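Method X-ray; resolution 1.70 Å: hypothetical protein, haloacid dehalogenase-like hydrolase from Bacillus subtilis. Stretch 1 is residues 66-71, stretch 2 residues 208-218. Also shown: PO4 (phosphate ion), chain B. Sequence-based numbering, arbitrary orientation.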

# COMPACT_ATOMS: atom_id res chain seq x y z
N SER A 66 -4.54 -5.36 -1.41
CA SER A 66 -3.14 -5.39 -1.03
C SER A 66 -2.21 -5.54 -2.23
O SER A 66 -2.67 -5.69 -3.36
CB SER A 66 -2.89 -6.53 -0.03
OG SER A 66 -3.27 -7.79 -0.55
N ALA A 67 -0.91 -5.47 -1.98
CA ALA A 67 0.08 -5.59 -3.04
C ALA A 67 -0.18 -4.61 -4.18
O ALA A 67 -0.07 -4.96 -5.36
CB ALA A 67 0.10 -7.02 -3.55
N ASN A 68 -0.52 -3.38 -3.82
CA ASN A 68 -0.76 -2.32 -4.79
C ASN A 68 -1.91 -2.59 -5.75
O ASN A 68 -1.87 -2.16 -6.90
CB ASN A 68 0.53 -2.05 -5.58
CG ASN A 68 0.46 -0.75 -6.37
OD1 ASN A 68 0.06 0.28 -5.84
ND2 ASN A 68 0.87 -0.80 -7.64
N GLY A 69 -2.92 -3.31 -5.29
CA GLY A 69 -4.06 -3.59 -6.15
C GLY A 69 -3.97 -4.91 -6.88
O GLY A 69 -4.81 -5.22 -7.73
N ALA A 70 -2.94 -5.69 -6.57
CA ALA A 70 -2.78 -6.99 -7.21
C ALA A 70 -3.63 -8.05 -6.52
O ALA A 70 -3.97 -9.08 -7.11
CB ALA A 70 -1.31 -7.42 -7.18
N VAL A 71 -3.99 -7.79 -5.26
CA VAL A 71 -4.77 -8.75 -4.48
C VAL A 71 -5.98 -8.14 -3.77
O VAL A 71 -5.91 -7.03 -3.23
CB VAL A 71 -3.86 -9.43 -3.42
CG1 VAL A 71 -4.65 -10.46 -2.63
CG2 VAL A 71 -2.67 -10.08 -4.10
N PHE A 208 10.16 2.62 -4.94
CA PHE A 208 9.28 2.56 -6.09
C PHE A 208 8.74 1.14 -6.04
O PHE A 208 9.39 0.25 -5.49
CB PHE A 208 9.99 2.88 -7.42
CG PHE A 208 11.24 2.07 -7.68
CD1 PHE A 208 11.16 0.84 -8.32
CD2 PHE A 208 12.49 2.58 -7.34
CE1 PHE A 208 12.33 0.13 -8.64
CE2 PHE A 208 13.65 1.88 -7.65
CZ PHE A 208 13.57 0.65 -8.30
N GLU A 209 7.53 0.95 -6.54
CA GLU A 209 6.91 -0.36 -6.53
C GLU A 209 6.47 -0.73 -7.94
O GLU A 209 6.01 0.12 -8.70
CB GLU A 209 5.69 -0.38 -5.59
CG GLU A 209 6.03 -0.18 -4.11
CD GLU A 209 4.80 -0.13 -3.22
OE1 GLU A 209 3.74 -0.67 -3.62
OE2 GLU A 209 4.89 0.42 -2.10
N LEU A 210 6.61 -2.01 -8.27
CA LEU A 210 6.23 -2.51 -9.58
C LEU A 210 5.26 -3.67 -9.46
O LEU A 210 5.53 -4.66 -8.78
CB LEU A 210 7.48 -2.97 -10.34
CG LEU A 210 8.46 -1.87 -10.75
CD1 LEU A 210 9.80 -2.50 -11.13
CD2 LEU A 210 7.89 -1.07 -11.91
N SER A 211 4.11 -3.55 -10.11
CA SER A 211 3.11 -4.61 -10.12
C SER A 211 2.68 -4.75 -11.58
O SER A 211 3.15 -4.00 -12.44
CB SER A 211 1.92 -4.25 -9.22
OG SER A 211 1.40 -2.98 -9.56
N SER A 212 1.80 -5.70 -11.87
CA SER A 212 1.36 -5.88 -13.25
C SER A 212 0.54 -4.68 -13.72
O SER A 212 0.01 -3.92 -12.90
CB SER A 212 0.54 -7.16 -13.38
OG SER A 212 0.38 -7.50 -14.75
N ARG A 213 0.43 -4.52 -15.03
CA ARG A 213 -0.32 -3.41 -15.61
C ARG A 213 -1.72 -3.25 -15.04
O ARG A 213 -2.18 -2.13 -14.82
CB ARG A 213 -0.40 -3.56 -17.13
CG ARG A 213 -1.13 -2.42 -17.83
CD ARG A 213 -0.46 -1.08 -17.54
NE ARG A 213 -1.16 0.04 -18.15
CZ ARG A 213 -1.27 0.23 -19.46
NH1 ARG A 213 -0.72 -0.62 -20.31
NH2 ARG A 213 -1.94 1.28 -19.92
N LYS A 214 -2.41 -4.37 -14.83
CA LYS A 214 -3.77 -4.33 -14.31
C LYS A 214 -3.85 -4.30 -12.79
O LYS A 214 -4.94 -4.39 -12.22
CB LYS A 214 -4.59 -5.51 -14.84
CG LYS A 214 -4.84 -5.46 -16.34
CD LYS A 214 -5.82 -6.56 -16.74
CE LYS A 214 -6.05 -6.58 -18.25
NZ LYS A 214 -4.79 -6.87 -18.99
N ALA A 215 -2.70 -4.18 -12.13
CA ALA A 215 -2.67 -4.13 -10.68
C ALA A 215 -2.30 -2.73 -10.18
O ALA A 215 -1.13 -2.34 -10.20
CB ALA A 215 -1.67 -5.15 -10.13
N SER A 216 -3.30 -1.96 -9.78
CA SER A 216 -3.08 -0.62 -9.23
C SER A 216 -4.22 -0.41 -8.24
O SER A 216 -5.25 -1.08 -8.32
CB SER A 216 -3.11 0.45 -10.33
OG SER A 216 -4.41 0.67 -10.85
N LYS A 217 -4.05 0.50 -7.29
CA LYS A 217 -5.11 0.71 -6.31
C LYS A 217 -6.39 1.17 -7.00
O LYS A 217 -7.48 0.76 -6.60
CB LYS A 217 -4.67 1.73 -5.25
CG LYS A 217 -3.58 1.19 -4.32
CD LYS A 217 -3.34 2.12 -3.13
CE LYS A 217 -2.25 1.57 -2.22
NZ LYS A 217 -2.08 2.42 -1.01
N GLY A 218 -6.25 1.99 -8.04
CA GLY A 218 -7.42 2.48 -8.76
C GLY A 218 -8.14 1.38 -9.53
O GLY A 218 -9.37 1.32 -9.51
P PO4 B . 0.65 2.16 1.74
O1 PO4 B . 0.13 3.53 1.87
O2 PO4 B . 0.20 1.59 0.45
O3 PO4 B . 2.13 2.20 1.79
O4 PO4 B . 0.13 1.34 2.86
O HOH W 1 1.12 0.50 -3.39
O HOH W 2 -1.50 2.05 -7.13
O HOH W 3 -6.63 -4.73 -9.84

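Contact between residues 66-71 and 208-218 of this haloacid dehalogenase-like hydrolase, in which a tight turn packs against the end of a strand and the loop leading into a helix, burying 345 Å² in all. Asn68 contributes most, with 111 Å² covered by the other stretch. Its CA-to-CB bond runs sideways, but the side chain, with chi1 at t, brings its amide close to the second stretch. There ND2 donates a hydrogen bond to Ser211 OG (3.0 Å, 152° at the hydrogen), the one direct hydrogen bond across the contact. Ser211 points toward the turn with chi1 at p, and its hydroxyl passes the link on: OG donates to Ala215 O at 2.7 Å. A serine suits this place because one small group accepts from the amide and donates to the backbone of the loop that follows its strand; that loop is shaped by a type I turn from Ser212 to Ala215, closed by Ala215 N to Ser212 O at 2.8 Å.

The other end of the Asn68 amide works through solvent. OD1 accepts from two waters, each at 2.7 Å: water 1 also donates to Glu209 OE1 (2.9 Å), and water 2 accepts from Lys217 N (3.0 Å), at the first turn of the helix. An asparagine thus serves the strand directly and the strand and helix start through water, with one donor and one acceptor group. The backbone of Asn68 packs closely too, its O lying 3.0 Å from Ser216 CA.

Gly69 and Ala215, each with 40 Å² covered, form the next layer. Gly69 CA approaches Ser216 O at 3.5 Å in a CA-H...O contact, with 160° at the hydrogen. A CB on Gly69 would point into the other stretch, lying 2.1 Å from Ser216 O and 3.0 Å from Lys217 N; its phi/psi of 94/6 would also jam that atom against the preceding carbonyl. Glycine therefore fits both the packing and the turn. Water 3 ties the same residue to the loop, donating to Gly69 O (2.8 Å) and Lys214 O (2.9 Å). Beside it, the methyls of Ala70 and Ala215 meet, CB to CB, at 3.7 Å, a small apolar patch that lets the backbones come near: the Ala70 and Ala215 CA atoms are 4.5 Å apart.

The turn is held in shape by Ser66, whose N donates to Val71 O (2.8 Å) and whose O accepts from Gly69 N and Val71 N (both 3.1 Å). Across from it, Ser216 occupies the N-cap position, while the extended Lys217 side chain carries NZ to phosphate O2, hydrogen-bonded at 2.8 Å.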